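Local coordinates for cephalosporin acylase (Bacillus halodurans, PDB 2NLZ), which probably acts as an N-terminal nucleophile amidohydrolase of the gamma-glutamyltranspeptidase family, possibly removing the acyl side chain of cephalosporins, at residues Arg470-Pro483 with Gly497-Arg511. The protein carries 1 engineered substitution. Sequence-based numbering, arbitrary orientation.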
ATOM      1  N   ARG D 470      11.077   8.893   5.854  1.00 16.15           N
ATOM      2  CA  ARG D 470      11.886   9.756   6.696  1.00 14.50           C
ATOM      3  C   ARG D 470      11.079  10.611   7.641  1.00 21.29           C
ATOM      4  O   ARG D 470       9.970  11.024   7.335  1.00 26.28           O
ATOM      5  CB  ARG D 470      12.794  10.644   5.847  1.00 19.85           C
ATOM      6  CG  ARG D 470      13.933   9.883   5.172  1.00 21.77           C
ATOM      7  CD  ARG D 470      14.640  10.749   4.155  1.00 13.32           C
ATOM      8  NE  ARG D 470      15.442   9.966   3.225  1.00 15.07           N
ATOM      9  CZ  ARG D 470      15.863  10.405   2.037  1.00 20.93           C
ATOM     10  NH1 ARG D 470      15.552  11.633   1.632  1.00  8.86           N
ATOM     11  NH2 ARG D 470      16.593   9.610   1.249  1.00  5.16           N
ATOM     12  N   TRP D 471      11.657  10.865   8.805  1.00 18.43           N
ATOM     13  CA  TRP D 471      11.112  11.820   9.745  1.00 18.41           C
ATOM     14  C   TRP D 471      12.084  12.982   9.882  1.00 19.70           C
ATOM     15  O   TRP D 471      13.275  12.833   9.584  1.00 23.89           O
ATOM     16  CB  TRP D 471      10.905  11.158  11.107  1.00 17.79           C
ATOM     17  CG  TRP D 471      12.145  10.513  11.617  1.00 23.75           C
ATOM     18  CD1 TRP D 471      12.508   9.201  11.474  1.00 27.33           C
ATOM     19  CD2 TRP D 471      13.207  11.151  12.339  1.00 14.35           C
ATOM     20  NE1 TRP D 471      13.728   8.987  12.065  1.00 26.60           N
ATOM     21  CE2 TRP D 471      14.177  10.169  12.599  1.00 18.21           C
ATOM     22  CE3 TRP D 471      13.428  12.455  12.788  1.00 25.60           C
ATOM     23  CZ2 TRP D 471      15.352  10.452  13.286  1.00 24.06           C
ATOM     24  CZ3 TRP D 471      14.604  12.738  13.467  1.00 26.09           C
ATOM     25  CH2 TRP D 471      15.547  11.744  13.711  1.00 21.70           C
ATOM     26  N   GLN D 472      11.575  14.133  10.326  1.00 21.81           N
ATOM     27  CA  GLN D 472      12.441  15.232  10.749  1.00 29.41           C
ATOM     28  C   GLN D 472      11.823  16.126  11.810  1.00 31.77           C
ATOM     29  O   GLN D 472      10.678  16.546  11.688  1.00 34.30           O
ATOM     30  CB  GLN D 472      12.954  16.058   9.566  1.00 29.19           C
ATOM     31  CG  GLN D 472      11.966  16.971   8.888  1.00 37.21           C
ATOM     32  CD  GLN D 472      12.670  17.943   7.968  1.00 47.04           C
ATOM     33  OE1 GLN D 472      13.645  18.591   8.360  1.00 30.52           O
ATOM     34  NE2 GLN D 472      12.193  18.041   6.734  1.00 45.93           N
ATOM     35  N   TRP D 473      12.600  16.398  12.858  1.00 29.96           N
ATOM     36  CA  TRP D 473      12.188  17.289  13.943  1.00 30.79           C
ATOM     37  C   TRP D 473      12.396  18.757  13.560  1.00 32.05           C
ATOM     38  O   TRP D 473      13.416  19.102  12.971  1.00 34.41           O
ATOM     39  CB  TRP D 473      12.985  16.955  15.207  1.00 36.07           C
ATOM     40  CG  TRP D 473      12.952  18.011  16.241  1.00 33.06           C
ATOM     41  CD1 TRP D 473      11.988  18.207  17.171  1.00 40.30           C
ATOM     42  CD2 TRP D 473      13.929  19.025  16.452  1.00 48.84           C
ATOM     43  NE1 TRP D 473      12.299  19.280  17.961  1.00 49.84           N
ATOM     44  CE2 TRP D 473      13.489  19.805  17.536  1.00 51.34           C
ATOM     45  CE3 TRP D 473      15.131  19.355  15.826  1.00 55.63           C
ATOM     46  CZ2 TRP D 473      14.211  20.896  18.013  1.00 47.91           C
ATOM     47  CZ3 TRP D 473      15.850  20.439  16.302  1.00 52.98           C
ATOM     48  CH2 TRP D 473      15.386  21.198  17.385  1.00 47.03           C
ATOM     49  N   THR D 474      11.437  19.615  13.904  1.00 36.20           N
ATOM     50  CA  THR D 474      11.554  21.057  13.632  1.00 31.57           C
ATOM     51  C   THR D 474      11.626  21.942  14.887  1.00 34.98           C
ATOM     52  O   THR D 474      12.665  22.548  15.150  1.00 30.30           O
ATOM     53  CB  THR D 474      10.414  21.588  12.721  1.00 30.57           C
ATOM     54  OG1 THR D 474       9.141  21.355  13.345  1.00 34.08           O
ATOM     55  CG2 THR D 474      10.455  20.927  11.347  1.00 32.64           C
ATOM     56  N   ASN D 475      10.528  22.016  15.650  1.00 43.50           N
ATOM     57  CA  ASN D 475      10.376  23.025  16.707  1.00 45.89           C
ATOM     58  C   ASN D 475      10.663  22.532  18.104  1.00 48.68           C
ATOM     59  O   ASN D 475      11.740  22.758  18.642  1.00 64.47           O
ATOM     60  CB  ASN D 475       8.974  23.634  16.686  1.00 56.41           C
ATOM     61  CG  ASN D 475       8.825  24.719  15.650  1.00 69.15           C
ATOM     62  OD1 ASN D 475       9.814  25.258  15.152  1.00 80.29           O
ATOM     63  ND2 ASN D 475       7.580  25.053  15.318  1.00 84.72           N
ATOM     64  N   GLY D 476       9.682  21.888  18.712  1.00 41.52           N
ATOM     65  CA  GLY D 476       9.811  21.472  20.093  1.00 37.06           C
ATOM     66  C   GLY D 476       9.453  20.012  20.157  1.00 41.86           C
ATOM     67  O   GLY D 476      10.328  19.141  20.192  1.00 40.55           O
ATOM     68  N   LYS D 477       8.151  19.748  20.154  1.00 41.43           N
ATOM     69  CA  LYS D 477       7.659  18.393  20.067  1.00 39.55           C
ATOM     70  C   LYS D 477       7.255  18.089  18.619  1.00 34.57           C
ATOM     71  O   LYS D 477       6.823  16.981  18.297  1.00 36.00           O
ATOM     72  CB  LYS D 477       6.499  18.191  21.045  1.00 41.54           C
ATOM     73  CG  LYS D 477       6.851  18.461  22.509  1.00 37.08           C
ATOM     74  CD  LYS D 477       5.759  17.945  23.441  1.00 54.18           C
ATOM     75  CE  LYS D 477       6.114  18.154  24.906  1.00 55.73           C
ATOM     76  NZ  LYS D 477       5.199  17.378  25.781  1.00 47.46           N
ATOM     77  N   GLN D 478       7.436  19.085  17.752  1.00 35.13           N
ATOM     78  CA  GLN D 478       7.062  19.012  16.336  1.00 34.84           C
ATOM     79  C   GLN D 478       7.987  18.133  15.494  1.00 32.85           C
ATOM     80  O   GLN D 478       9.182  18.399  15.384  1.00 35.77           O
ATOM     81  CB  GLN D 478       7.032  20.421  15.744  1.00 40.70           C
ATOM     82  CG  GLN D 478       5.740  21.184  15.983  1.00 58.37           C
ATOM     83  CD  GLN D 478       4.656  20.834  14.974  1.00 78.36           C
ATOM     84  OE1 GLN D 478       3.478  20.759  15.323  1.00 76.24           O
ATOM     85  NE2 GLN D 478       5.053  20.615  13.717  1.00 84.68           N
ATOM     86  N   VAL D 479       7.425  17.086  14.892  1.00 27.52           N
ATOM     87  CA  VAL D 479       8.173  16.198  13.999  1.00 22.23           C
ATOM     88  C   VAL D 479       7.368  15.978  12.731  1.00 27.86           C
ATOM     89  O   VAL D 479       6.243  15.477  12.790  1.00 35.38           O
ATOM     90  CB  VAL D 479       8.431  14.813  14.630  1.00 21.90           C
ATOM     91  CG1 VAL D 479       9.143  13.924  13.657  1.00 18.09           C
ATOM     92  CG2 VAL D 479       9.231  14.932  15.894  1.00 15.99           C
ATOM     93  N   GLN D 480       7.941  16.355  11.592  1.00 26.94           N
ATOM     94  CA  GLN D 480       7.351  16.080  10.286  1.00 20.90           C
ATOM     95  C   GLN D 480       7.717  14.682   9.807  1.00 25.39           C
ATOM     96  O   GLN D 480       8.871  14.264   9.962  1.00 23.79           O
ATOM     97  CB  GLN D 480       7.859  17.089   9.272  1.00 16.14           C
ATOM     98  CG  GLN D 480       7.651  18.528   9.705  1.00 29.85           C
ATOM     99  CD  GLN D 480       8.007  19.532   8.629  1.00 27.47           C
ATOM    100  OE1 GLN D 480       7.344  20.554   8.482  1.00 48.05           O
ATOM    101  NE2 GLN D 480       9.059  19.250   7.878  1.00 29.82           N
ATOM    102  N   VAL D 481       6.744  13.954   9.241  1.00 18.81           N
ATOM    103  CA  VAL D 481       7.022  12.651   8.598  1.00 16.76           C
ATOM    104  C   VAL D 481       6.518  12.581   7.153  1.00 22.48           C
ATOM    105  O   VAL D 481       5.694  13.397   6.727  1.00 25.50           O
ATOM    106  CB  VAL D 481       6.473  11.439   9.406  1.00 16.47           C
ATOM    107  CG1 VAL D 481       7.054  11.419  10.822  1.00 12.07           C
ATOM    108  CG2 VAL D 481       4.923  11.421   9.428  1.00 25.41           C
ATOM    109  N   GLU D 482       7.022  11.601   6.406  1.00 24.88           N
ATOM    110  CA  GLU D 482       6.661  11.414   4.999  1.00 22.30           C
ATOM    111  C   GLU D 482       5.336  10.689   4.819  1.00 25.55           C
ATOM    112  O   GLU D 482       4.937   9.906   5.681  1.00 28.08           O
ATOM    113  CB  GLU D 482       7.764  10.638   4.283  1.00 28.75           C
ATOM    114  CG  GLU D 482       8.947  11.496   3.882  1.00 25.95           C
ATOM    115  CD  GLU D 482       9.906  10.791   2.948  1.00 38.54           C
ATOM    116  OE1 GLU D 482       9.857  11.078   1.724  1.00 36.84           O
ATOM    117  OE2 GLU D 482      10.699   9.955   3.439  1.00 21.99           O
ATOM    118  N   PRO D 483       4.652  10.929   3.684  1.00 29.50           N
ATOM    119  CA  PRO D 483       3.394  10.238   3.372  1.00 30.19           C
ATOM    120  C   PRO D 483       3.511   8.721   3.490  1.00 27.93           C
ATOM    121  O   PRO D 483       2.516   8.032   3.733  1.00 26.43           O
ATOM    122  CB  PRO D 483       3.156  10.608   1.909  1.00 22.97           C
ATOM    123  CG  PRO D 483       3.821  11.900   1.737  1.00 23.44           C
ATOM    124  CD  PRO D 483       5.022  11.883   2.622  1.00 29.73           C
ATOM    125  N   GLY D 497       3.195  11.636  22.828  1.00 28.89           N
ATOM    126  CA  GLY D 497       3.374  13.069  23.036  1.00 36.73           C
ATOM    127  C   GLY D 497       3.899  13.876  21.867  1.00 36.16           C
ATOM    128  O   GLY D 497       3.829  15.109  21.888  1.00 40.14           O
ATOM    129  N   HIS D 498       4.420  13.188  20.853  1.00 25.80           N
ATOM    130  CA  HIS D 498       4.981  13.854  19.679  1.00 29.52           C
ATOM    131  C   HIS D 498       3.910  14.554  18.859  1.00 31.35           C
ATOM    132  O   HIS D 498       2.867  13.966  18.557  1.00 40.03           O
ATOM    133  CB  HIS D 498       5.708  12.850  18.782  1.00 29.16           C
ATOM    134  CG  HIS D 498       6.934  12.255  19.400  1.00 30.18           C
ATOM    135  ND1 HIS D 498       8.156  12.890  19.390  1.00 27.91           N
ATOM    136  CD2 HIS D 498       7.129  11.075  20.029  1.00 19.08           C
ATOM    137  CE1 HIS D 498       9.052  12.127  19.990  1.00 37.93           C
ATOM    138  NE2 HIS D 498       8.454  11.020  20.388  1.00 26.74           N
ATOM    139  N   LYS D 499       4.168  15.810  18.501  1.00 27.90           N
ATOM    140  CA  LYS D 499       3.289  16.539  17.588  1.00 31.47           C
ATOM    141  C   LYS D 499       3.669  16.184  16.158  1.00 29.66           C
ATOM    142  O   LYS D 499       4.403  16.914  15.502  1.00 35.04           O
ATOM    143  CB  LYS D 499       3.382  18.055  17.809  1.00 39.73           C
ATOM    144  CG  LYS D 499       2.933  18.569  19.188  1.00 45.62           C
ATOM    145  CD  LYS D 499       1.409  18.679  19.312  1.00 74.75           C
ATOM    146  CE  LYS D 499       0.969  18.960  20.753  1.00 74.65           C
ATOM    147  NZ  LYS D 499       1.064  17.762  21.645  1.00 67.95           N
ATOM    148  N   ILE D 500       3.172  15.041  15.693  1.00 29.40           N
ATOM    149  CA  ILE D 500       3.504  14.507  14.370  1.00 25.25           C
ATOM    150  C   ILE D 500       2.635  15.141  13.290  1.00 29.13           C
ATOM    151  O   ILE D 500       1.418  15.256  13.443  1.00 32.32           O
ATOM    152  CB  ILE D 500       3.343  12.963  14.315  1.00 17.31           C
ATOM    153  CG1 ILE D 500       4.255  12.278  15.334  1.00 18.41           C
ATOM    154  CG2 ILE D 500       3.612  12.425  12.908  1.00 15.18           C
ATOM    155  CD1 ILE D 500       5.707  12.210  14.922  1.00 27.76           C
ATOM    156  N   GLN D 501       3.289  15.565  12.212  1.00 30.93           N
ATOM    157  CA  GLN D 501       2.617  16.058  11.021  1.00 37.72           C
ATOM    158  C   GLN D 501       3.121  15.376   9.742  1.00 36.15           C
ATOM    159  O   GLN D 501       4.319  15.412   9.423  1.00 28.36           O
ATOM    160  CB  GLN D 501       2.806  17.563  10.892  1.00 40.58           C
ATOM    161  CG  GLN D 501       2.030  18.153   9.724  1.00 59.75           C
ATOM    162  CD  GLN D 501       2.479  19.556   9.356  1.00 73.31           C
ATOM    163  OE1 GLN D 501       1.763  20.278   8.662  1.00 85.29           O
ATOM    164  NE2 GLN D 501       3.668  19.949   9.815  1.00 73.18           N
ATOM    165  N   VAL D 502       2.194  14.760   9.009  1.00 32.01           N
ATOM    166  CA  VAL D 502       2.496  14.205   7.697  1.00 26.38           C
ATOM    167  C   VAL D 502       2.648  15.365   6.719  1.00 27.87           C
ATOM    168  O   VAL D 502       1.752  16.199   6.593  1.00 29.61           O
ATOM    169  CB  VAL D 502       1.392  13.238   7.213  1.00 26.11           C
ATOM    170  CG1 VAL D 502       1.710  12.717   5.829  1.00 21.39           C
ATOM    171  CG2 VAL D 502       1.248  12.079   8.175  1.00 19.77           C
ATOM    172  N   VAL D 503       3.802  15.430   6.053  1.00 31.47           N
ATOM    173  CA  VAL D 503       4.092  16.513   5.102  1.00 28.26           C
ATOM    174  C   VAL D 503       4.127  16.015   3.671  1.00 33.19           C
ATOM    175  O   VAL D 503       4.945  15.164   3.302  1.00 34.06           O
ATOM    176  CB  VAL D 503       5.403  17.242   5.420  1.00 24.70           C
ATOM    177  CG1 VAL D 503       5.685  18.269   4.369  1.00 16.58           C
ATOM    178  CG2 VAL D 503       5.308  17.917   6.751  1.00 24.00           C
ATOM    179  N   LEU D 504       3.236  16.581   2.866  1.00 41.80           N
ATOM    180  CA  LEU D 504       2.990  16.128   1.510  1.00 46.97           C
ATOM    181  C   LEU D 504       4.037  16.653   0.546  1.00 54.72           C
ATOM    182  O   LEU D 504       4.229  16.091  -0.533  1.00 49.66           O
ATOM    183  CB  LEU D 504       1.610  16.601   1.080  1.00 45.01           C
ATOM    184  CG  LEU D 504       0.750  15.701   0.215  1.00 48.27           C
ATOM    185  CD1 LEU D 504       0.828  14.247   0.647  1.00 44.24           C
ATOM    186  CD2 LEU D 504      -0.646  16.207   0.356  1.00 56.49           C
ATOM    187  N   ASP D 505       4.703  17.736   0.948  1.00 64.27           N
ATOM    188  CA  ASP D 505       5.721  18.395   0.133  1.00 73.86           C
ATOM    189  C   ASP D 505       6.773  17.438  -0.358  1.00 72.77           C
ATOM    190  O   ASP D 505       7.408  16.737   0.428  1.00 69.20           O
ATOM    191  CB  ASP D 505       6.410  19.508   0.918  1.00 84.97           C
ATOM    192  CG  ASP D 505       5.635  20.806   0.886  1.00 99.19           C
ATOM    193  OD1 ASP D 505       5.550  21.411  -0.207  1.00111.65           O
ATOM    194  OD2 ASP D 505       5.119  21.225   1.951  1.00 99.67           O
ATOM    195  N   GLU D 506       6.934  17.408  -1.672  1.00 80.14           N
ATOM    196  CA  GLU D 506       8.004  16.652  -2.293  1.00 87.60           C
ATOM    197  C   GLU D 506       9.316  17.375  -1.992  1.00 86.56           C
ATOM    198  O   GLU D 506       9.374  18.606  -2.047  1.00 88.54           O
ATOM    199  CB  GLU D 506       7.773  16.551  -3.808  1.00 91.02           C
ATOM    200  CG  GLU D 506       6.577  15.685  -4.219  1.00 92.70           C
ATOM    201  CD  GLU D 506       6.116  15.929  -5.658  1.00 91.30           C
ATOM    202  OE1 GLU D 506       5.922  14.935  -6.396  1.00 82.28           O
ATOM    203  OE2 GLU D 506       5.945  17.106  -6.053  1.00 91.55           O
ATOM    204  N   GLY D 507      10.350  16.622  -1.631  1.00 79.72           N
ATOM    205  CA  GLY D 507      11.677  17.201  -1.452  1.00 74.17           C
ATOM    206  C   GLY D 507      11.967  17.893  -0.135  1.00 61.02           C
ATOM    207  O   GLY D 507      13.078  18.360   0.097  1.00 61.71           O
ATOM    208  N   ALA D 508      10.979  17.956   0.741  1.00 53.56           N
ATOM    209  CA  ALA D 508      11.177  18.562   2.050  1.00 42.01           C
ATOM    210  C   ALA D 508      11.989  17.655   2.980  1.00 38.51           C
ATOM    211  O   ALA D 508      12.405  18.075   4.057  1.00 36.89           O
ATOM    212  CB  ALA D 508       9.832  18.907   2.677  1.00 43.63           C
ATOM    213  N   PHE D 509      12.221  16.412   2.567  1.00 38.44           N
ATOM    214  CA  PHE D 509      12.927  15.462   3.426  1.00 35.42           C
ATOM    215  C   PHE D 509      14.336  15.122   2.924  1.00 36.90           C
ATOM    216  O   PHE D 509      14.931  14.103   3.297  1.00 30.03           O
ATOM    217  CB  PHE D 509      12.070  14.216   3.668  1.00 28.41           C
ATOM    218  CG  PHE D 509      10.857  14.486   4.508  1.00 26.12           C
ATOM    219  CD1 PHE D 509      10.908  14.342   5.882  1.00 24.86           C
ATOM    220  CD2 PHE D 509       9.665  14.903   3.922  1.00 30.94           C
ATOM    221  CE1 PHE D 509       9.794  14.597   6.660  1.00 35.38           C
ATOM    222  CE2 PHE D 509       8.549  15.162   4.691  1.00 28.13           C
ATOM    223  CZ  PHE D 509       8.612  15.014   6.061  1.00 33.20           C
ATOM    224  N   GLY D 510      14.862  15.999   2.076  1.00 33.02           N
ATOM    225  CA  GLY D 510      16.240  15.906   1.639  1.00 29.94           C
ATOM    226  C   GLY D 510      16.519  14.985   0.470  1.00 26.13           C
ATOM    227  O   GLY D 510      15.651  14.240   0.024  1.00 30.51           O
ATOM    228  N   ARG D 511      17.756  15.052  -0.014  1.00 26.92           N
ATOM    229  CA  ARG D 511      18.249  14.189  -1.083  1.00 24.66           C
ATOM    230  C   ARG D 511      19.515  13.483  -0.612  1.00 27.13           C
ATOM    231  O   ARG D 511      20.398  14.094  -0.026  1.00 19.24           O
ATOM    232  CB  ARG D 511      18.506  15.001  -2.364  1.00 22.82           C
ATOM    233  CG  ARG D 511      17.226  15.595  -2.980  1.00 35.71           C
ATOM    234  CD  ARG D 511      17.488  16.767  -3.905  1.00 45.06           C
ATOM    235  NE  ARG D 511      16.354  17.687  -3.936  1.00 61.34           N
ATOM    236  CZ  ARG D 511      16.295  18.782  -4.688  1.00 74.78           C
ATOM    237  NH1 ARG D 511      17.306  19.103  -5.483  1.00 79.53           N
ATOM    238  NH2 ARG D 511      15.223  19.559  -4.651  1.00 83.08           N
TER
HETATM  239  O   HOH W   1       9.017  15.319  19.460  1.00 26.60           O
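The F509 ring lies between two side chains of 470-483. E482 lays its CG over one face in a CH-pi contact, 3.6 Å from the ring centroid, while Q472 reaches across the opposite face, its amide plane turned 57° from the ring and its NE2 offset toward the rim. Q472 CG sits between its own backbone N and carbonyl carbon (chi1 73°), and the extended chain beyond it carries NE2 to 2.7 Å from A508 O. Beside the ring, R470 NH1 donates to F509 O (3.0 Å), 49° above that carbonyl's plane, and weakly to G510 O in the guanidinium plane. R470 NH2 and E482 OE1 form salt bridges with E529 and R531 respectively. Strands 478-481 and 499-502 run parallel, joined by helix 487-495 as a beta-alpha-beta unit; strand 471-473 pairs antiparallel on the other side of 478-481. On the face bearing V479, I500 and V481, I500 CD1 packs on V479 CB (3.8 Å) and I500 CG2 on V481 CG2 (3.9 Å). On the opposite face, V503 CG2 obliquely crosses the extended Q480 chain, 3.7 Å from Q480 CD. A water donates to K477 O and lies 2.6 Å from H498 ND1, while H498 NE2 is hydrogen-bonded to H298 ND1.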